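Local coordinates for 2-hydroxychromene-2-carboxylate isomerase (Pseudomonas putida, PDB 2IMF), which catalyses the reversible, glutathione-dependent isomerisation of 2-hydroxychromene-2-carboxylate to trans-o-hydroxybenzylidenepyruvate in naphthalene catabolism, at residues Met1-Tyr6 and Leu30-Asn35; Tyr6-Ser11 and Ala36-Arg41. All coordinates share one frame; numbering follows the deposited sequence.

Contact 1 of 2, residues Met1-Tyr6 and Leu30-Asn35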
loop_
_atom_site.group_PDB
_atom_site.type_symbol
_atom_site.label_atom_id
_atom_site.label_comp_id
_atom_site.label_asym_id
_atom_site.label_seq_id
_atom_site.Cartn_x
_atom_site.Cartn_y
_atom_site.Cartn_z
ATOM N N MET A 1 21.764 11.815 -11.369
ATOM C CA MET A 1 20.690 11.803 -10.318
ATOM C C MET A 1 20.756 10.539 -9.484
ATOM O O MET A 1 20.899 9.462 -10.063
ATOM C CB MET A 1 19.344 11.823 -11.058
ATOM C CG MET A 1 18.088 11.883 -10.210
ATOM S SD MET A 1 16.618 12.032 -11.275
ATOM C CE MET A 1 17.067 13.386 -12.389
ATOM N N ILE A 2 20.616 10.675 -8.158
ATOM C CA ILE A 2 20.792 9.541 -7.205
ATOM C C ILE A 2 19.551 9.228 -6.387
ATOM O O ILE A 2 18.974 10.109 -5.742
ATOM C CB ILE A 2 21.952 9.789 -6.180
ATOM C CG1 ILE A 2 23.311 9.883 -6.892
ATOM C CG2 ILE A 2 22.088 8.663 -5.238
ATOM C CD1 ILE A 2 24.455 10.483 -6.039
ATOM N N VAL A 3 19.201 7.945 -6.371
ATOM C CA VAL A 3 18.111 7.450 -5.474
ATOM C C VAL A 3 18.692 6.455 -4.481
ATOM O O VAL A 3 19.432 5.536 -4.884
ATOM C CB VAL A 3 17.024 6.808 -6.322
ATOM C CG1 VAL A 3 16.050 5.987 -5.498
ATOM C CG2 VAL A 3 16.309 7.914 -7.108
ATOM N N ASP A 4 18.420 6.605 -3.205
ATOM C CA ASP A 4 18.759 5.610 -2.228
ATOM C C ASP A 4 17.627 4.574 -2.145
ATOM O O ASP A 4 16.464 4.950 -1.996
ATOM C CB ASP A 4 18.993 6.291 -0.888
ATOM C CG ASP A 4 20.192 7.278 -0.926
ATOM O OD1 ASP A 4 21.094 7.147 -1.809
ATOM O OD2 ASP A 4 20.219 8.174 -0.099
ATOM N N PHE A 5 17.993 3.313 -2.240
ATOM C CA PHE A 5 17.051 2.187 -2.219
ATOM C C PHE A 5 17.352 1.275 -1.097
ATOM O O PHE A 5 18.468 0.732 -0.990
ATOM C CB PHE A 5 17.195 1.515 -3.568
ATOM C CG PHE A 5 16.385 0.242 -3.750
ATOM C CD1 PHE A 5 15.059 0.097 -3.293
ATOM C CD2 PHE A 5 16.949 -0.798 -4.526
ATOM C CE1 PHE A 5 14.325 -1.075 -3.533
ATOM C CE2 PHE A 5 16.209 -1.990 -4.760
ATOM C CZ PHE A 5 14.897 -2.117 -4.203
ATOM N N TYR A 6 16.316 1.019 -0.312
ATOM C CA TYR A 6 16.435 0.162 0.875
ATOM C C TYR A 6 15.564 -1.058 0.666
ATOM O O TYR A 6 14.381 -0.939 0.357
ATOM C CB TYR A 6 15.940 0.879 2.124
ATOM C CG TYR A 6 16.799 2.039 2.478
ATOM C CD1 TYR A 6 16.683 3.316 1.820
ATOM C CD2 TYR A 6 17.821 1.856 3.359
ATOM C CE1 TYR A 6 17.507 4.381 2.155
ATOM C CE2 TYR A 6 18.727 2.956 3.703
ATOM C CZ TYR A 6 18.494 4.174 3.063
ATOM O OH TYR A 6 19.389 5.247 3.353
ATOM N N LEU A 30 19.594 6.468 -14.430
ATOM C CA LEU A 30 19.426 6.804 -13.006
ATOM C C LEU A 30 20.486 6.058 -12.187
ATOM O O LEU A 30 20.728 4.882 -12.440
ATOM C CB LEU A 30 18.016 6.403 -12.535
ATOM C CG LEU A 30 17.746 6.521 -11.026
ATOM C CD1 LEU A 30 17.789 8.015 -10.663
ATOM C CD2 LEU A 30 16.389 5.931 -10.692
ATOM N N THR A 31 21.087 6.735 -11.209
ATOM C CA THR A 31 22.055 6.116 -10.292
ATOM C C THR A 31 21.340 5.624 -9.028
ATOM O O THR A 31 20.718 6.427 -8.338
ATOM C CB THR A 31 23.074 7.114 -9.824
ATOM O OG1 THR A 31 23.819 7.575 -10.975
ATOM C CG2 THR A 31 24.059 6.513 -8.824
ATOM N N ILE A 32 21.515 4.348 -8.689
ATOM C CA ILE A 32 20.870 3.773 -7.463
ATOM C C ILE A 32 21.928 3.506 -6.436
ATOM O O ILE A 32 22.920 2.792 -6.733
ATOM C CB ILE A 32 20.221 2.416 -7.762
ATOM C CG1 ILE A 32 19.132 2.545 -8.834
ATOM C CG2 ILE A 32 19.605 1.802 -6.486
ATOM C CD1 ILE A 32 17.970 3.407 -8.367
ATOM N N ARG A 33 21.730 3.991 -5.215
ATOM C CA ARG A 33 22.532 3.599 -4.090
ATOM C C ARG A 33 21.769 2.479 -3.320
ATOM O O ARG A 33 20.731 2.754 -2.657
ATOM C CB ARG A 33 22.854 4.791 -3.197
ATOM C CG ARG A 33 23.682 4.426 -2.017
ATOM C CD ARG A 33 24.122 5.689 -1.218
ATOM N NE ARG A 33 24.054 6.903 -2.031
ATOM C CZ ARG A 33 23.674 8.111 -1.593
ATOM N NH1 ARG A 33 23.318 8.311 -0.335
ATOM N NH2 ARG A 33 23.632 9.128 -2.424
ATOM N N TYR A 34 22.273 1.248 -3.380
ATOM C CA TYR A 34 21.585 0.077 -2.774
ATOM C C TYR A 34 21.921 -0.103 -1.311
ATOM O O TYR A 34 23.101 0.075 -0.895
ATOM C CB TYR A 34 22.018 -1.180 -3.481
ATOM C CG TYR A 34 21.575 -1.265 -4.890
ATOM C CD1 TYR A 34 22.392 -0.721 -5.899
ATOM C CD2 TYR A 34 20.356 -1.848 -5.268
ATOM C CE1 TYR A 34 22.023 -0.789 -7.240
ATOM C CE2 TYR A 34 19.994 -1.907 -6.611
ATOM C CZ TYR A 34 20.831 -1.341 -7.588
ATOM O OH TYR A 34 20.471 -1.422 -8.899
ATOM N N ASN A 35 20.917 -0.436 -0.500
ATOM C CA ASN A 35 21.108 -0.685 0.887
ATOM C C ASN A 35 20.315 -1.937 1.295
ATOM O O ASN A 35 19.103 -1.869 1.452
ATOM C CB ASN A 35 20.579 0.515 1.710
ATOM C CG ASN A 35 21.291 1.851 1.363
ATOM O OD1 ASN A 35 22.388 2.135 1.855
ATOM N ND2 ASN A 35 20.704 2.596 0.459
#

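Contact 2 of 2, residues Tyr6-Ser11 and Ala36-Arg41. With TOM (4-(2-methoxyphenyl)-2-oxobut-3-enoic acid), chain F; GSH (glutathione), chain E.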
loop_
_atom_site.group_PDB
_atom_site.type_symbol
_atom_site.label_atom_id
_atom_site.label_comp_id
_atom_site.label_asym_id
_atom_site.label_seq_id
_atom_site.Cartn_x
_atom_site.Cartn_y
_atom_site.Cartn_z
ATOM N N TYR A 6 16.316 1.019 -0.312
ATOM C CA TYR A 6 16.435 0.162 0.875
ATOM C C TYR A 6 15.564 -1.058 0.666
ATOM O O TYR A 6 14.381 -0.939 0.357
ATOM C CB TYR A 6 15.940 0.879 2.124
ATOM C CG TYR A 6 16.799 2.039 2.478
ATOM C CD1 TYR A 6 16.683 3.316 1.820
ATOM C CD2 TYR A 6 17.821 1.856 3.359
ATOM C CE1 TYR A 6 17.507 4.381 2.155
ATOM C CE2 TYR A 6 18.727 2.956 3.703
ATOM C CZ TYR A 6 18.494 4.174 3.063
ATOM O OH TYR A 6 19.389 5.247 3.353
ATOM N N PHE A 7 16.126 -2.250 0.788
ATOM C CA PHE A 7 15.413 -3.491 0.492
ATOM C C PHE A 7 15.898 -4.575 1.468
ATOM O O PHE A 7 16.964 -4.445 2.105
ATOM C CB PHE A 7 15.654 -3.953 -0.960
ATOM C CG PHE A 7 17.095 -4.329 -1.241
ATOM C CD1 PHE A 7 18.041 -3.370 -1.541
ATOM C CD2 PHE A 7 17.525 -5.617 -1.112
ATOM C CE1 PHE A 7 19.357 -3.732 -1.778
ATOM C CE2 PHE A 7 18.837 -5.959 -1.263
ATOM C CZ PHE A 7 19.746 -4.981 -1.630
ATOM N N ASP A 8 15.114 -5.657 1.549
ATOM C CA ASP A 8 15.471 -6.919 2.245
ATOM C C ASP A 8 15.083 -8.002 1.230
ATOM O O ASP A 8 14.007 -7.901 0.622
ATOM C CB ASP A 8 14.662 -7.011 3.557
ATOM C CG ASP A 8 14.983 -8.253 4.404
ATOM O OD1 ASP A 8 15.293 -9.329 3.809
ATOM O OD2 ASP A 8 14.831 -8.180 5.627
ATOM N N PHE A 9 15.952 -8.976 0.953
ATOM C CA PHE A 9 15.622 -9.983 -0.099
ATOM C C PHE A 9 14.400 -10.839 0.275
ATOM O O PHE A 9 13.891 -11.494 -0.607
ATOM C CB PHE A 9 16.828 -10.896 -0.403
ATOM C CG PHE A 9 17.936 -10.219 -1.168
ATOM C CD1 PHE A 9 17.721 -9.780 -2.466
ATOM C CD2 PHE A 9 19.177 -10.111 -0.605
ATOM C CE1 PHE A 9 18.771 -9.162 -3.224
ATOM C CE2 PHE A 9 20.270 -9.508 -1.319
ATOM C CZ PHE A 9 20.052 -9.046 -2.605
ATOM N N LEU A 10 13.935 -10.795 1.518
ATOM C CA LEU A 10 12.663 -11.526 1.847
ATOM C C LEU A 10 11.452 -10.898 1.233
ATOM O O LEU A 10 10.400 -11.514 1.195
ATOM C CB LEU A 10 12.425 -11.677 3.359
ATOM C CG LEU A 10 12.136 -10.410 4.141
ATOM C CD1 LEU A 10 10.658 -9.978 4.020
ATOM C CD2 LEU A 10 12.389 -10.672 5.595
ATOM N N SER A 11 11.566 -9.654 0.724
ATOM C CA SER A 11 10.382 -8.856 0.347
ATOM C C SER A 11 10.024 -8.939 -1.116
ATOM O O SER A 11 10.784 -8.469 -1.929
ATOM C CB SER A 11 10.656 -7.430 0.779
ATOM O OG SER A 11 9.702 -6.498 0.218
ATOM N N ALA A 36 21.022 -3.031 1.579
ATOM C CA ALA A 36 20.359 -4.259 2.093
ATOM C C ALA A 36 20.225 -4.139 3.591
ATOM O O ALA A 36 21.235 -3.917 4.292
ATOM C CB ALA A 36 21.147 -5.524 1.736
ATOM N N ILE A 37 18.985 -4.244 4.101
ATOM C CA ILE A 37 18.761 -4.045 5.537
ATOM C C ILE A 37 17.829 -5.088 6.106
ATOM O O ILE A 37 17.137 -5.793 5.379
ATOM C CB ILE A 37 18.131 -2.645 5.895
ATOM C CG1 ILE A 37 16.797 -2.446 5.111
ATOM C CG2 ILE A 37 19.086 -1.538 5.427
ATOM C CD1 ILE A 37 16.019 -1.166 5.578
ATOM N N ASP A 38 17.822 -5.185 7.414
ATOM C CA ASP A 38 17.036 -6.200 8.112
ATOM C C ASP A 38 15.636 -5.704 8.428
ATOM O O ASP A 38 15.439 -4.969 9.444
ATOM C CB ASP A 38 17.775 -6.620 9.388
ATOM C CG ASP A 38 17.148 -7.813 10.074
ATOM O OD1 ASP A 38 16.024 -8.204 9.833
ATOM O OD2 ASP A 38 17.784 -8.360 11.020
ATOM N N LEU A 39 14.648 -6.140 7.636
ATOM C CA LEU A 39 13.285 -5.670 7.892
ATOM C C LEU A 39 12.833 -5.961 9.324
ATOM O O LEU A 39 12.136 -5.168 9.943
ATOM C CB LEU A 39 12.310 -6.340 6.926
ATOM C CG LEU A 39 10.828 -5.969 7.139
ATOM C CD1 LEU A 39 10.603 -4.471 7.002
ATOM C CD2 LEU A 39 9.960 -6.782 6.217
ATOM N N ALA A 40 13.280 -7.135 9.812
ATOM C CA ALA A 40 12.731 -7.529 11.111
ATOM C C ALA A 40 13.198 -6.564 12.128
ATOM O O ALA A 40 12.466 -6.147 13.049
ATOM C CB ALA A 40 13.190 -8.940 11.531
ATOM N N ARG A 41 14.447 -6.153 12.031
ATOM C CA ARG A 41 14.962 -5.195 12.968
ATOM C C ARG A 41 14.318 -3.814 12.828
ATOM O O ARG A 41 14.029 -3.115 13.806
ATOM C CB ARG A 41 16.473 -5.056 12.797
ATOM C CG ARG A 41 17.295 -5.613 13.892
ATOM C CD ARG A 41 18.725 -5.652 13.343
ATOM N NE ARG A 41 19.426 -6.855 13.769
ATOM C CZ ARG A 41 20.555 -6.830 14.465
ATOM N NH1 ARG A 41 21.090 -5.654 14.775
ATOM N NH2 ARG A 41 21.147 -7.969 14.833
HETATM O O8 TOM F . 4.790 -9.535 5.796
HETATM C C9 TOM F . 5.921 -9.062 5.833
HETATM C C10 TOM F . 6.707 -8.926 7.033
HETATM O O11 TOM F . 6.361 -7.989 7.793
HETATM O O10 TOM F . 7.707 -9.653 7.205
HETATM C C8 TOM F . 6.602 -8.475 4.636
HETATM C C7 TOM F . 6.094 -8.389 3.428
HETATM C C1 TOM F . 5.519 -9.556 2.651
HETATM C C6 TOM F . 4.351 -9.280 1.969
HETATM C C5 TOM F . 3.727 -10.292 1.246
HETATM C C4 TOM F . 4.347 -11.551 1.173
HETATM C C3 TOM F . 5.521 -11.834 1.838
HETATM C C2 TOM F . 6.110 -10.794 2.581
HETATM O O2 TOM F . 7.275 -10.951 3.250
HETATM C C11 TOM F . 7.961 -12.153 2.893
HETATM N N1 GSH E . 1.825 -1.331 -0.914
HETATM C CA1 GSH E . 3.164 -1.827 -0.917
HETATM C C1 GSH E . 3.817 -1.957 -2.246
HETATM O O11 GSH E . 5.039 -2.111 -2.315
HETATM O O12 GSH E . 2.946 -2.105 -3.132
HETATM C CB1 GSH E . 3.485 -2.730 0.268
HETATM C CG1 GSH E . 4.947 -2.849 0.694
HETATM C CD1 GSH E . 5.079 -3.779 1.867
HETATM O OE1 GSH E . 3.990 -4.345 2.376
HETATM N N2 GSH E . 6.264 -4.049 2.363
HETATM C CA2 GSH E . 6.483 -4.793 3.596
HETATM C C2 GSH E . 6.798 -3.947 4.752
HETATM O O2 GSH E . 7.700 -2.954 4.592
HETATM C CB2 GSH E . 7.671 -5.778 3.353
HETATM S SG2 GSH E . 7.227 -7.148 2.218
HETATM N N3 GSH E . 6.198 -4.121 5.893
HETATM C CA3 GSH E . 6.371 -3.126 6.951
HETATM C C3 GSH E . 5.024 -2.512 7.257
HETATM O O31 GSH E . 4.985 -1.613 8.116
HETATM O O32 GSH E . 3.974 -2.959 6.688
HETATM O O HOH W 1 14.775 -9.603 7.865
#

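Contact 1 of 2, residues Met1-Tyr6 and Leu30-Asn35
Tyr6 and Asn35 both carry CG beside their own backbone N (chi1 -66° and -60°), which helps stack the carboxamide over one face of the phenol ring across two parallel strands of the thioredoxin-fold sheet. Strands 2-6 and 31-35, joined through helix 12-28 as a right-handed beta-alpha-beta unit, run in unbroken register from Ile2 opposite Thr31 to Tyr6 opposite Asn35. The ladder bonds Thr31 N to Met1 O (3.0 Å), Val3 N to Thr31 O, Arg33 N to Val3 O and Phe5 N to Arg33 O.

On the face of Ile2, Asp4 and Tyr6, Asp4 CG lies over one face of the Arg33 guanidinium, toward its rim; the ion pair seems to rest on charge alone, although the place of OD1 is doubtful. OD2 of Asp4 has a second cationic partner in Arg163, which also bonds Tyr6 OH. The opposite face carries Val3, Phe5, Ile32 and Tyr34, which meet through carbon atoms: Ile32 CG2, in one of two modelled conformers, sits over the centre of the Tyr34 ring and 3.8 Å from Phe5 CB, while Tyr34 CD2 meets Phe5 CD2 at 3.6 Å. Helix 12-28 packs here through Leu21, touching Phe5 and Ile32.

Phe5 O accepts twice from one residue, Asn35 N at 2.8 Å and, from above the carbonyl plane, Asn35 ND2 at 3.3 Å, the amide lying 13° from parallel to the Tyr6 ring.

Contact 2 of 2, residues Tyr6-Ser11 and Ala36-Arg41
The turn leading to Ser11, the glutathione-binding serine and probable nucleophile of this kappa-class glutathione transferase, meets the start of helix 39-46 where strands 2-7 and 31-36 end. Ile37 N closes the strand pairing with a hydrogen bond to Phe7 O (2.8 Å). Phe7 CG stands between its own N and carbonyl carbon (chi1 65°), and Ala36 CA lies over one ring face in a CH-pi contact, 4.0 Å from the centroid.

Asp8 ties the two segments together. Its OD2 accepts from Leu39 N through the anti lone pair (2.9 Å, 166° at hydrogen), while OD1 takes Leu10 N from above the carboxylate plane, making an Asx turn within the type I turn Asp8-Ser11; Ser86 and Asn90 also bond OD1. A water donates to both Asp8 OD2 and OD1 of Asp38, the N-cap residue, bridging carboxylates 4.4 Å apart.

Leu10 CD1 and Leu39 CD2 touch at 3.9 Å at the pocket, the latter near both glutathione and the bound analogue of the open-chain product. Ser11 OG lies 3.2 Å from glutathione SG2. Through its two oxygens, Asp8 thus couples the backbone leading to the serine to the helix start that carries Leu39 to both ligands.

Overall arrangement
Contacts 1 and 2 lie about 15 Å apart, centre to centre, and follow one another along the same strand pair. Their segments alternate in the chain: 1-6 and 6-11 come first, sharing Tyr6, then 30-35 and 36-41 after helix 12-28. Contact 1 spans the paired strands 2-7 and 31-36 in the mixed four-stranded sheet. Contact 2 takes over at their C-terminal ends, where the first strand runs on into the turn toward Ser11 and the second leads into helix 39-46. A probable hydrogen bond from Phe7 N to Asn35 O (3.1 Å) joins them. As in other thioredoxin-like folds, the active-site elements thus emerge at the C-terminal ends of these strands, here beside glutathione and the bound product analogue.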